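Local coordinates for hypothetical protein (Ruminococcus gnavus, PDB 4QAN), which is of unknown function but has a cystatin-like fold, as a divergent member of the NTF2-like superfamily, and can bind magnesium, at residues T55-N60 with Y85-T90; T107-I112 with V148-Q153. One frame throughout, in Å; residues are numbered along the deposited sequence.

How the contacts relate
Helix 87-108 joins the two contacts. In contact 1 its first turn (87-90), within segment 85-90, meets helix 52-58; the contact centre lies about 9 Å from the centre of the chain. Contact 2 uses its far end, where the chain leaves the helix after E108 and residues 109-112 pass the tip of the hairpin formed by strands 140-150 and 153-164, about 28 Å from the chain centre. The centres of contacts 1 and 2 lie about 34 Å apart and their nearest atoms about 21 Å apart. Along the chain, contact 1 closes before contact 2 opens. Both lie away from S360, a magnesium-binding residue whose metal is absent from this chain, and neither contains a cross-segment hydrogen bond.

Contact 1 of 2, residues T55-N60 with Y85-T90; sequences TALQIN and YYFPLT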
# COMPACT_ATOMS: atom_id res chain seq x y z
N THR A 55 -9.89 -5.67 -4.39
CA THR A 55 -9.18 -6.47 -3.39
C THR A 55 -9.23 -5.79 -2.03
O THR A 55 -9.55 -6.42 -1.02
CB THR A 55 -7.71 -6.70 -3.80
OG1 THR A 55 -7.66 -7.39 -5.06
CG2 THR A 55 -6.96 -7.52 -2.75
N ALA A 56 -8.93 -4.49 -1.98
CA ALA A 56 -8.89 -3.77 -0.70
C ALA A 56 -10.22 -3.86 0.08
O ALA A 56 -10.21 -4.03 1.29
CB ALA A 56 -8.49 -2.32 -0.92
N LEU A 57 -11.34 -3.78 -0.61
CA LEU A 57 -12.66 -3.85 0.03
C LEU A 57 -13.20 -5.28 0.28
O LEU A 57 -14.08 -5.45 1.13
CB LEU A 57 -13.68 -3.05 -0.79
CG LEU A 57 -13.37 -1.55 -0.91
CD1 LEU A 57 -14.20 -0.92 -2.03
CD2 LEU A 57 -13.60 -0.84 0.41
N GLN A 58 -12.66 -6.28 -0.42
CA GLN A 58 -13.23 -7.64 -0.43
C GLN A 58 -12.36 -8.75 0.17
O GLN A 58 -12.88 -9.78 0.60
CB GLN A 58 -13.56 -8.05 -1.88
CG GLN A 58 -14.47 -7.09 -2.62
CD GLN A 58 -15.86 -7.10 -2.05
OE1 GLN A 58 -16.60 -8.07 -2.23
NE2 GLN A 58 -16.23 -6.03 -1.34
N ILE A 59 -11.04 -8.55 0.19
CA ILE A 59 -10.13 -9.62 0.60
C ILE A 59 -10.52 -10.28 1.93
O ILE A 59 -10.88 -9.60 2.89
CB ILE A 59 -8.66 -9.15 0.65
CG1 ILE A 59 -7.73 -10.36 0.78
CG2 ILE A 59 -8.43 -8.16 1.79
CD1 ILE A 59 -6.32 -10.10 0.29
N ASN A 60 -10.45 -11.61 1.97
CA ASN A 60 -10.76 -12.40 3.15
C ASN A 60 -9.53 -12.56 4.02
O ASN A 60 -8.60 -13.31 3.67
CB ASN A 60 -11.29 -13.78 2.73
CG ASN A 60 -11.79 -14.62 3.90
OD1 ASN A 60 -11.26 -14.57 5.02
ND2 ASN A 60 -12.79 -15.44 3.63
N TYR A 85 -12.17 2.30 7.75
CA TYR A 85 -11.18 3.24 8.32
C TYR A 85 -9.78 3.13 7.69
O TYR A 85 -9.13 4.14 7.43
CB TYR A 85 -11.07 2.99 9.83
CG TYR A 85 -10.03 3.81 10.56
CD1 TYR A 85 -8.69 3.41 10.62
CD2 TYR A 85 -10.39 4.97 11.24
CE1 TYR A 85 -7.75 4.16 11.31
CE2 TYR A 85 -9.46 5.72 11.92
CZ TYR A 85 -8.14 5.32 11.96
OH TYR A 85 -7.22 6.09 12.65
N TYR A 86 -9.31 1.91 7.45
CA TYR A 86 -7.96 1.69 6.94
C TYR A 86 -7.72 1.98 5.46
O TYR A 86 -6.57 1.90 5.00
CB TYR A 86 -7.54 0.25 7.22
CG TYR A 86 -7.30 -0.05 8.68
CD1 TYR A 86 -6.32 0.61 9.39
CD2 TYR A 86 -8.03 -1.04 9.35
CE1 TYR A 86 -6.07 0.33 10.72
CE2 TYR A 86 -7.77 -1.34 10.67
CZ TYR A 86 -6.79 -0.65 11.35
OH TYR A 86 -6.53 -0.93 12.68
N PHE A 87 -8.77 2.34 4.71
CA PHE A 87 -8.72 2.32 3.25
C PHE A 87 -7.52 3.04 2.65
O PHE A 87 -6.80 2.47 1.84
CB PHE A 87 -10.05 2.84 2.63
CG PHE A 87 -10.02 2.93 1.12
CD1 PHE A 87 -10.39 1.85 0.32
CD2 PHE A 87 -9.60 4.10 0.49
CE1 PHE A 87 -10.34 1.93 -1.07
CE2 PHE A 87 -9.56 4.19 -0.90
CZ PHE A 87 -9.92 3.10 -1.68
N PRO A 88 -7.28 4.30 3.04
CA PRO A 88 -6.12 4.93 2.39
C PRO A 88 -4.79 4.19 2.63
O PRO A 88 -3.90 4.24 1.76
CB PRO A 88 -6.09 6.32 3.02
CG PRO A 88 -7.52 6.56 3.48
CD PRO A 88 -7.99 5.22 3.94
N LEU A 89 -4.62 3.52 3.77
CA LEU A 89 -3.38 2.78 4.02
C LEU A 89 -3.27 1.56 3.09
O LEU A 89 -2.21 1.26 2.58
CB LEU A 89 -3.26 2.35 5.48
CG LEU A 89 -3.41 3.44 6.54
CD1 LEU A 89 -2.84 2.99 7.87
CD2 LEU A 89 -2.72 4.73 6.09
N THR A 90 -4.41 0.89 2.87
CA THR A 90 -4.46 -0.34 2.12
C THR A 90 -4.27 -0.01 0.64
O THR A 90 -3.45 -0.64 -0.03
CB THR A 90 -5.79 -1.10 2.35
OG1 THR A 90 -5.99 -1.33 3.75
CG2 THR A 90 -5.76 -2.45 1.66
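T90 sends its methyl to A56 through a first torsion of -55°, which sets CG2 anti to the backbone N and OG1 beside that N. Three residues before T90, F87 has CG anti to its own N (chi1 176°), and this brings its ring round to L57. The two pairs make up the whole direct contact between 55-60 and 85-90. A56 is small and its CB points at the other helix; T90 CG2 meets A56 CB at 3.8 Å and comes within 4.1 Å of A56 CA, so a methyl rests on a methyl and on the helix backbone beneath it. The CA atoms of A56 and T90, 6.3 Å apart, are the nearest CA pair between the segments. At the more exposed margin, L57 CD2 reaches F87 CD1 at 4.2 Å. The leucine branch approaches the ring obliquely, a looser touch than the threonine-alanine pair.

T90 is thus divided between two surroundings. Its methyl serves the helix-helix contact, while OG1 is hydrogen-bonded to T80 OG1 and to A78 O in the loop that precedes the helix. One turn further along helix 87-108, M94 also packs on A56 and on T55. Helix 52-58 ends here: T55 O accepts from I59 N at 2.9 Å and from Q58 N at 3.2 Å, and I59 is the first residue to leave helical geometry. The start of helix 87-108 therefore meets the last turn of helix 52-58, with 24 residues between the segments.

No hydrogen bond or salt bridge crosses the 153 Å² buried here. The pairing is purely apolar, through dispersion and the burial of methyls, and the buried threonine hydroxyl is satisfied outside it.

Contact 2 of 2, residues T107-I112 with V148-Q153; sequences TEIPEI and VKCGEQ
C150 is the residue on which this contact converges. Its CB lies 3.5 Å from E111 O and 3.7 Å from P110 O, while SG lies 3.6 Å from E111 O and 3.7 Å from I109 CG2. The cysteine thus faces two backbone carbonyls and an isoleucine methyl; no hydrogen bond links the segments. With chi1 at -56°, SG stands beside its own N and anti to the carbonyl carbon, directed at the bend in 109-112. At that bend E111 takes left-handed helical angles (phi 57°, psi 50°), and E111 O is also hydrogen-bonded to T114 OG1. On the other side, C150 opens a type II' turn that ends at Q153; C150 N bonds to Q153 O at 2.8 Å and Q153 N to C150 O at 3.3 Å, closing a two-residue hairpin loop with G151 at a positive phi. Beyond this shell, I109, P110 and C150 all pack on Y155, and I109 also on L157, both of strand 153-164. The exit of helix 87-108 is thereby laid against the hairpin tip, just before the chain enters strand 116-122, which pairs with strand 140-150.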
# COMPACT_ATOMS: atom_id res chain seq x y z
N THR A 107 11.99 -4.66 -15.90
CA THR A 107 13.43 -4.90 -15.80
C THR A 107 13.77 -6.29 -16.32
O THR A 107 14.67 -6.44 -17.13
CB THR A 107 13.91 -4.78 -14.34
OG1 THR A 107 13.90 -3.40 -13.95
CG2 THR A 107 15.33 -5.33 -14.16
N GLU A 108 13.04 -7.30 -15.86
CA GLU A 108 13.39 -8.70 -16.14
C GLU A 108 13.05 -9.18 -17.55
O GLU A 108 13.39 -10.30 -17.91
CB GLU A 108 12.73 -9.62 -15.11
CG GLU A 108 13.30 -9.47 -13.71
CD GLU A 108 14.79 -9.74 -13.65
OE1 GLU A 108 15.23 -10.78 -14.18
OE2 GLU A 108 15.52 -8.91 -13.07
N ILE A 109 12.36 -8.35 -18.33
CA ILE A 109 12.11 -8.61 -19.73
C ILE A 109 12.76 -7.50 -20.54
O ILE A 109 12.23 -6.40 -20.63
CB ILE A 109 10.61 -8.63 -20.05
CG1 ILE A 109 9.89 -9.63 -19.14
CG2 ILE A 109 10.39 -8.98 -21.52
CD1 ILE A 109 8.38 -9.51 -19.18
N PRO A 110 13.94 -7.79 -21.12
CA PRO A 110 14.64 -6.76 -21.88
C PRO A 110 13.87 -6.44 -23.17
O PRO A 110 13.31 -7.35 -23.80
CB PRO A 110 15.99 -7.41 -22.18
CG PRO A 110 15.70 -8.88 -22.24
CD PRO A 110 14.58 -9.12 -21.26
N GLU A 111 13.85 -5.15 -23.54
CA GLU A 111 13.10 -4.69 -24.72
C GLU A 111 11.64 -5.09 -24.60
O GLU A 111 11.07 -5.69 -25.51
CB GLU A 111 13.69 -5.28 -26.01
CG GLU A 111 15.18 -5.06 -26.21
CD GLU A 111 15.67 -5.65 -27.52
OE1 GLU A 111 15.51 -6.88 -27.73
OE2 GLU A 111 16.22 -4.89 -28.35
N ILE A 112 11.04 -4.79 -23.44
CA ILE A 112 9.61 -5.05 -23.22
C ILE A 112 8.77 -4.18 -24.16
O ILE A 112 7.64 -4.52 -24.49
CB ILE A 112 9.21 -4.90 -21.73
CG1 ILE A 112 7.73 -5.25 -21.53
CG2 ILE A 112 9.50 -3.50 -21.18
CD1 ILE A 112 7.40 -5.73 -20.13
N VAL A 148 4.86 -14.39 -24.56
CA VAL A 148 5.18 -13.20 -25.34
C VAL A 148 6.53 -13.34 -26.02
O VAL A 148 7.28 -14.27 -25.73
CB VAL A 148 5.17 -11.94 -24.46
CG1 VAL A 148 3.82 -11.78 -23.78
CG2 VAL A 148 6.30 -11.96 -23.44
N LYS A 149 6.84 -12.41 -26.91
CA LYS A 149 8.09 -12.41 -27.67
C LYS A 149 8.73 -11.03 -27.70
O LYS A 149 8.04 -10.04 -27.98
CB LYS A 149 7.81 -12.89 -29.10
CG LYS A 149 8.98 -12.70 -30.05
CD LYS A 149 8.62 -13.16 -31.45
CE LYS A 149 9.75 -12.89 -32.42
NZ LYS A 149 9.37 -13.29 -33.79
N CYS A 150 10.03 -10.96 -27.43
CA CYS A 150 10.79 -9.70 -27.49
C CYS A 150 12.10 -9.90 -28.24
O CYS A 150 13.10 -10.32 -27.67
CB CYS A 150 11.07 -9.17 -26.09
SG CYS A 150 9.57 -8.93 -25.10
N GLY A 151 12.08 -9.58 -29.54
CA GLY A 151 13.24 -9.77 -30.42
C GLY A 151 13.29 -11.21 -30.90
O GLY A 151 12.37 -11.68 -31.57
N GLU A 152 14.37 -11.91 -30.57
CA GLU A 152 14.46 -13.35 -30.81
C GLU A 152 13.95 -14.12 -29.59
O GLU A 152 13.71 -15.32 -29.67
CB GLU A 152 15.90 -13.76 -31.14
CG GLU A 152 16.62 -12.85 -32.12
CD GLU A 152 15.76 -12.47 -33.30
OE1 GLU A 152 15.51 -13.34 -34.16
OE2 GLU A 152 15.31 -11.30 -33.36
N GLN A 153 13.78 -13.41 -28.47
CA GLN A 153 13.43 -14.01 -27.18
C GLN A 153 11.93 -14.31 -27.06
O GLN A 153 11.10 -13.54 -27.55
CB GLN A 153 13.83 -13.10 -26.01
CG GLN A 153 15.20 -12.44 -26.11
CD GLN A 153 16.31 -13.42 -26.45
OE1 GLN A 153 16.51 -13.76 -27.62
NE2 GLN A 153 17.04 -13.87 -25.44